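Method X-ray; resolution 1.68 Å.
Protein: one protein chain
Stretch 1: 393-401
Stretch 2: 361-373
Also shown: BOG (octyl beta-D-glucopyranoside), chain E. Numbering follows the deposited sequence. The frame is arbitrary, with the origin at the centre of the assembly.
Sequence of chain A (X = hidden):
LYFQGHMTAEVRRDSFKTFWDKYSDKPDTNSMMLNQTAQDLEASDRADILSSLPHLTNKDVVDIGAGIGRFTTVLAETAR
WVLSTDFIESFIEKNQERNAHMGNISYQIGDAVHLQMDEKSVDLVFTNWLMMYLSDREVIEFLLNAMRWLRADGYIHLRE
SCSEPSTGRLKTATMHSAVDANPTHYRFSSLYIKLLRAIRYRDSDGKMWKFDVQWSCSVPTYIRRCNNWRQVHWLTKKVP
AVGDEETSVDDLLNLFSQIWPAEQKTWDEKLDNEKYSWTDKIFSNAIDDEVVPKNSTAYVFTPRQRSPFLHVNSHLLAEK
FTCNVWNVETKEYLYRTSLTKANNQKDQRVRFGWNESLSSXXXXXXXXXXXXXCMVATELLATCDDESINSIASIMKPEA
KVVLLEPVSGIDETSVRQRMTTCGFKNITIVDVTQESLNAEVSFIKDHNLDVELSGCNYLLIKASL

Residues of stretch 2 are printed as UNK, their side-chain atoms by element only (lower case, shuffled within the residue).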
# COMPACT_ATOMS: atom_id res chain seq x y z
N ALA A 393 -5.03 -20.81 8.28
CA ALA A 393 -4.33 -21.46 9.40
C ALA A 393 -2.80 -21.33 9.31
O ALA A 393 -2.12 -21.33 10.33
CB ALA A 393 -4.71 -22.92 9.48
N SER A 394 -2.27 -21.22 8.10
CA SER A 394 -0.83 -21.13 7.93
C SER A 394 -0.26 -19.81 8.46
O SER A 394 0.95 -19.67 8.60
CB SER A 394 -0.43 -21.33 6.46
OG SER A 394 -0.96 -20.29 5.65
N ILE A 395 -1.14 -18.85 8.75
CA ILE A 395 -0.72 -17.61 9.40
C ILE A 395 -1.38 -17.40 10.77
O ILE A 395 -1.30 -16.30 11.33
CB ILE A 395 -0.94 -16.35 8.52
CG1 ILE A 395 -2.43 -16.10 8.30
CG2 ILE A 395 -0.22 -16.46 7.20
CD1 ILE A 395 -2.71 -14.78 7.58
N MSE A 396 -2.01 -18.44 11.30
CA MSE A 396 -2.64 -18.39 12.64
C MSE A 396 -1.88 -19.23 13.65
O MSE A 396 -1.38 -20.31 13.32
CB MSE A 396 -4.07 -18.92 12.59
CG MSE A 396 -5.07 -18.05 11.90
SE MSE A 396 -5.36 -16.34 12.81
CE MSE A 396 -4.85 -15.23 11.31
N LYS A 397 -1.83 -18.77 14.90
CA LYS A 397 -1.28 -19.60 15.96
C LYS A 397 -2.17 -20.82 16.16
O LYS A 397 -3.33 -20.82 15.72
CB LYS A 397 -1.14 -18.81 17.27
CG LYS A 397 -0.10 -17.71 17.18
CD LYS A 397 0.52 -17.39 18.53
CE LYS A 397 1.26 -16.07 18.48
NZ LYS A 397 1.56 -15.55 19.84
N PRO A 398 -1.65 -21.89 16.77
CA PRO A 398 -2.53 -23.02 17.08
C PRO A 398 -3.69 -22.55 17.94
O PRO A 398 -3.48 -21.77 18.87
CB PRO A 398 -1.63 -23.95 17.90
CG PRO A 398 -0.25 -23.66 17.41
CD PRO A 398 -0.24 -22.18 17.10
N GLU A 399 -4.90 -23.01 17.61
CA GLU A 399 -6.11 -22.71 18.38
C GLU A 399 -6.56 -21.25 18.34
O GLU A 399 -7.34 -20.83 19.18
CB GLU A 399 -5.98 -23.16 19.84
CG GLU A 399 -5.48 -24.59 20.02
CD GLU A 399 -5.61 -25.09 21.44
OE1 GLU A 399 -4.94 -24.54 22.34
OE2 GLU A 399 -6.41 -26.02 21.67
N ALA A 400 -6.05 -20.49 17.39
CA ALA A 400 -6.50 -19.11 17.21
C ALA A 400 -8.01 -19.13 17.03
O ALA A 400 -8.54 -20.01 16.36
CB ALA A 400 -5.83 -18.50 16.01
N LYS A 401 -8.70 -18.17 17.64
CA LYS A 401 -10.15 -18.08 17.53
C LYS A 401 -10.52 -17.10 16.44
O LYS A 401 -9.80 -16.14 16.19
CB LYS A 401 -10.76 -17.63 18.85
CG LYS A 401 -10.52 -18.59 20.01
CD LYS A 401 -11.05 -18.02 21.32
CE LYS A 401 -10.51 -18.79 22.50
NZ LYS A 401 -10.75 -20.24 22.32
N UNK A 361 -2.75 -11.62 0.72
CA UNK A 361 -2.34 -11.30 2.08
C UNK A 361 -1.74 -12.52 2.77
O UNK A 361 -0.77 -12.42 3.52
o UNK A 361 -3.08 -10.42 4.20
c UNK A 361 -3.52 -10.77 2.90
N UNK A 362 -2.31 -13.69 2.51
CA UNK A 362 -1.80 -14.91 3.11
C UNK A 362 -0.37 -15.18 2.64
O UNK A 362 0.49 -15.55 3.44
c UNK A 362 -2.73 -16.11 2.86
c UNK A 362 -4.96 -17.11 3.54
c UNK A 362 -4.00 -15.96 3.70
c UNK A 362 -2.04 -17.43 3.18
N UNK A 363 -0.10 -14.99 1.34
CA UNK A 363 1.26 -15.16 0.81
C UNK A 363 2.25 -14.25 1.52
O UNK A 363 3.29 -14.70 1.99
c UNK A 363 1.30 -14.89 -0.69
c UNK A 363 0.73 -16.03 -1.51
o UNK A 363 0.60 -17.14 -0.97
o UNK A 363 0.42 -15.80 -2.70
N UNK A 364 1.93 -12.96 1.57
CA UNK A 364 2.72 -11.98 2.29
C UNK A 364 3.09 -12.44 3.69
O UNK A 364 4.26 -12.44 4.08
c UNK A 364 3.43 -8.66 2.18
c UNK A 364 3.96 -7.30 4.06
c UNK A 364 2.66 -9.50 2.97
c UNK A 364 2.55 -9.20 4.32
c UNK A 364 4.08 -7.58 2.72
c UNK A 364 1.93 -10.67 2.37
c UNK A 364 3.19 -8.12 4.87
o UNK A 364 4.61 -6.22 4.60
N UNK A 365 2.09 -12.86 4.45
CA UNK A 365 2.34 -13.20 5.85
C UNK A 365 2.98 -14.57 6.01
O UNK A 365 3.73 -14.81 6.95
c UNK A 365 0.69 -11.59 6.84
c UNK A 365 2.67 -10.58 8.21
c UNK A 365 3.12 -9.40 8.76
n UNK A 365 -0.41 -9.64 6.69
c UNK A 365 1.45 -10.59 7.52
c UNK A 365 1.19 -8.17 7.96
c UNK A 365 0.73 -9.37 7.41
c UNK A 365 1.06 -13.03 6.68
c UNK A 365 -0.43 -10.97 6.35
c UNK A 365 2.37 -8.21 8.64
N UNK A 366 2.69 -15.47 5.07
CA UNK A 366 3.38 -16.75 5.01
C UNK A 366 4.88 -16.56 4.85
O UNK A 366 5.68 -17.16 5.57
c UNK A 366 2.86 -17.56 3.83
n UNK A 366 3.06 -19.66 4.99
o UNK A 366 1.15 -19.21 3.88
c UNK A 366 2.28 -18.88 4.24
N UNK A 367 5.25 -15.71 3.89
CA UNK A 367 6.65 -15.43 3.61
C UNK A 367 7.36 -14.85 4.82
O UNK A 367 8.58 -14.96 4.94
c UNK A 367 6.20 -14.98 1.13
o UNK A 367 5.50 -13.73 -0.78
c UNK A 367 6.42 -14.02 -0.02
n UNK A 367 7.65 -13.54 -0.16
c UNK A 367 6.78 -14.46 2.44
N UNK A 368 6.59 -14.25 5.72
CA UNK A 368 7.15 -13.58 6.88
C UNK A 368 7.01 -14.39 8.17
O UNK A 368 7.32 -13.90 9.25
c UNK A 368 6.55 -12.17 6.99
n UNK A 368 6.14 -10.37 2.93
c UNK A 368 6.79 -9.32 3.40
n UNK A 368 7.37 -8.48 2.56
c UNK A 368 6.27 -9.98 5.72
c UNK A 368 7.08 -11.25 5.89
n UNK A 368 6.87 -9.12 4.71
N UNK A 369 6.59 -15.64 8.04
CA UNK A 369 6.40 -16.54 9.18
C UNK A 369 5.58 -15.93 10.30
O UNK A 369 5.92 -16.07 11.48
o UNK A 369 7.94 -19.35 9.01
c UNK A 369 8.33 -18.17 8.85
c UNK A 369 7.74 -17.07 9.72
o UNK A 369 9.19 -17.85 8.01
N UNK A 370 4.49 -15.28 9.93
CA UNK A 370 3.57 -14.68 10.88
C UNK A 370 2.64 -15.72 11.47
O UNK A 370 2.22 -16.65 10.79
c UNK A 370 2.75 -13.59 10.22
N UNK A 371 2.34 -15.56 12.75
CA UNK A 371 1.29 -16.34 13.39
C UNK A 371 0.43 -15.39 14.22
O UNK A 371 0.75 -15.07 15.36
c UNK A 371 1.90 -17.44 14.26
o UNK A 371 2.54 -18.42 13.46
N UNK A 372 -0.66 -14.91 13.62
CA UNK A 372 -1.55 -13.98 14.31
C UNK A 372 -2.29 -14.69 15.43
O UNK A 372 -2.35 -15.91 15.45
c UNK A 372 -1.92 -12.45 12.33
c UNK A 372 -1.90 -11.08 12.55
c UNK A 372 -1.33 -10.22 11.63
c UNK A 372 -2.54 -13.38 13.33
c UNK A 372 -0.78 -12.09 10.24
c UNK A 372 -1.36 -12.94 11.16
c UNK A 372 -0.77 -10.72 10.48
N UNK A 373 -2.86 -13.92 16.35
CA UNK A 373 -3.49 -14.49 17.54
C UNK A 373 -4.97 -14.82 17.39
O UNK A 373 -5.52 -15.62 18.14
o UNK A 373 -1.32 -14.54 19.76
o UNK A 373 -1.15 -12.50 18.96
c UNK A 373 -3.27 -13.58 18.75
c UNK A 373 -1.81 -13.54 19.19
C1 BOG E . 3.07 -12.25 15.24
O1 BOG E . 3.24 -11.41 14.16
C2 BOG E . 4.31 -13.09 15.47
O2 BOG E . 4.51 -13.94 14.35
C3 BOG E . 4.16 -13.92 16.70
O3 BOG E . 5.38 -14.67 16.94
C4 BOG E . 3.83 -13.08 17.89
O4 BOG E . 3.61 -13.91 19.05
C5 BOG E . 2.58 -12.25 17.63
O5 BOG E . 2.75 -11.43 16.43
C6 BOG E . 2.30 -11.36 18.76
O6 BOG E . 0.94 -11.44 19.04
C1' BOG E . 2.03 -11.17 13.45
C2' BOG E . 2.36 -10.25 12.24
C3' BOG E . 3.02 -8.96 12.69
C4' BOG E . 2.40 -7.73 12.44
C5' BOG E . 2.62 -6.57 13.45
C6' BOG E . 2.02 -5.23 12.98
C7' BOG E . 0.57 -4.99 13.47
C8' BOG E . 0.51 -3.92 14.50
O HOH W 1 3.48 -18.09 8.81
O HOH W 2 -7.43 -16.26 20.14

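Position 361 carries one carbon and one oxygen, and touches nothing on stretch 1; it is Ser-361, its hydroxyl satisfied elsewhere in the structure. At 362 four carbons fork at the first, one arm two carbons long, and that arm lies near CD1 of Ile-395: this is Ile-362, its CG1 4.3 Å from that CD1, a fit of two branched aliphatic chains in a buried place. Position 363 has two carbons, the second bearing two oxygens, and points away into solvent, as suits the charge of Asp-363. A six-carbon ring bearing an oxygen at 364, clear of stretch 1, gives Tyr-364, whose polar hydroxyl suits a partly exposed place.

At 365 the first carbon packs on CG2 of Ile-395, and fused rings of eight carbons and one nitrogen lead away: Trp-365, apolar and buried, with CB 3.7 Å from that CG2 and CZ3 3.7 Å from C2' of the octyl glucoside. At 366 two carbons precede one nitrogen and one oxygen, the oxygen facing OG of Ser-394: Asn-366, whose amide sets OD1 3.0 Å from that OG. Position 367, three carbons ending in oxygen and nitrogen, is out of reach; a polar amide suits this exposed place, Gln-367. At 368 three carbons, a nitrogen and a carbon with two more nitrogens, clear of stretch 1, make Arg-368, whose NH1 donates to O of Tyr-364 at 3.0 Å, tying it to the helix. Two carbons and two oxygens at 369, again pointing away, give exposed, charged Asp-369.

At 370 a single carbon stays back while backbone O meets CA of Ile-395 in a CA-H...O contact at 3.4 Å; this is Ala-370, its methyl apolar in a buried place. Water 1 donates to this O and to O of Ser-394. At 371 one carbon, bearing one oxygen, meets CG of Lys-397: Ser-371, its CB 3.5 Å from that CG beside the lysine's aliphatic stem, its N donating to the glucoside O2 at 3.1 Å. At 372 a six-carbon ring without oxygen nears CD1 of Ile-395, and its first carbon nears CE of selenomethionine Met-396: buried, apolar Phe-372, with CD2 4.2 Å from that CD1, CB 3.6 Å from that CE, and the glucoside's C2' over one ring face. Finally, 373 has two carbons and two oxygens; CB points away, yet one oxygen approaches NZ of Lys-397. Asp-373 supplies the charge, OD1 forming a salt bridge with NZ at 3.1 Å.

The contact joins a short parallel bridge to an apolar centre. N of Phe-372 donates to O of Ile-395 at 2.8 Å, and N of Lys-397 to O of Phe-372 at 3.0 Å, fixing the register. Ile-395 fills the space among Ile-362, Trp-365 and Phe-372. Lys-397 also donates from NZ to the glucoside O4 at 2.7 Å, so both stretches hold the sugar.

Stretch 2 (361-373) SIDYWNQRDASFD
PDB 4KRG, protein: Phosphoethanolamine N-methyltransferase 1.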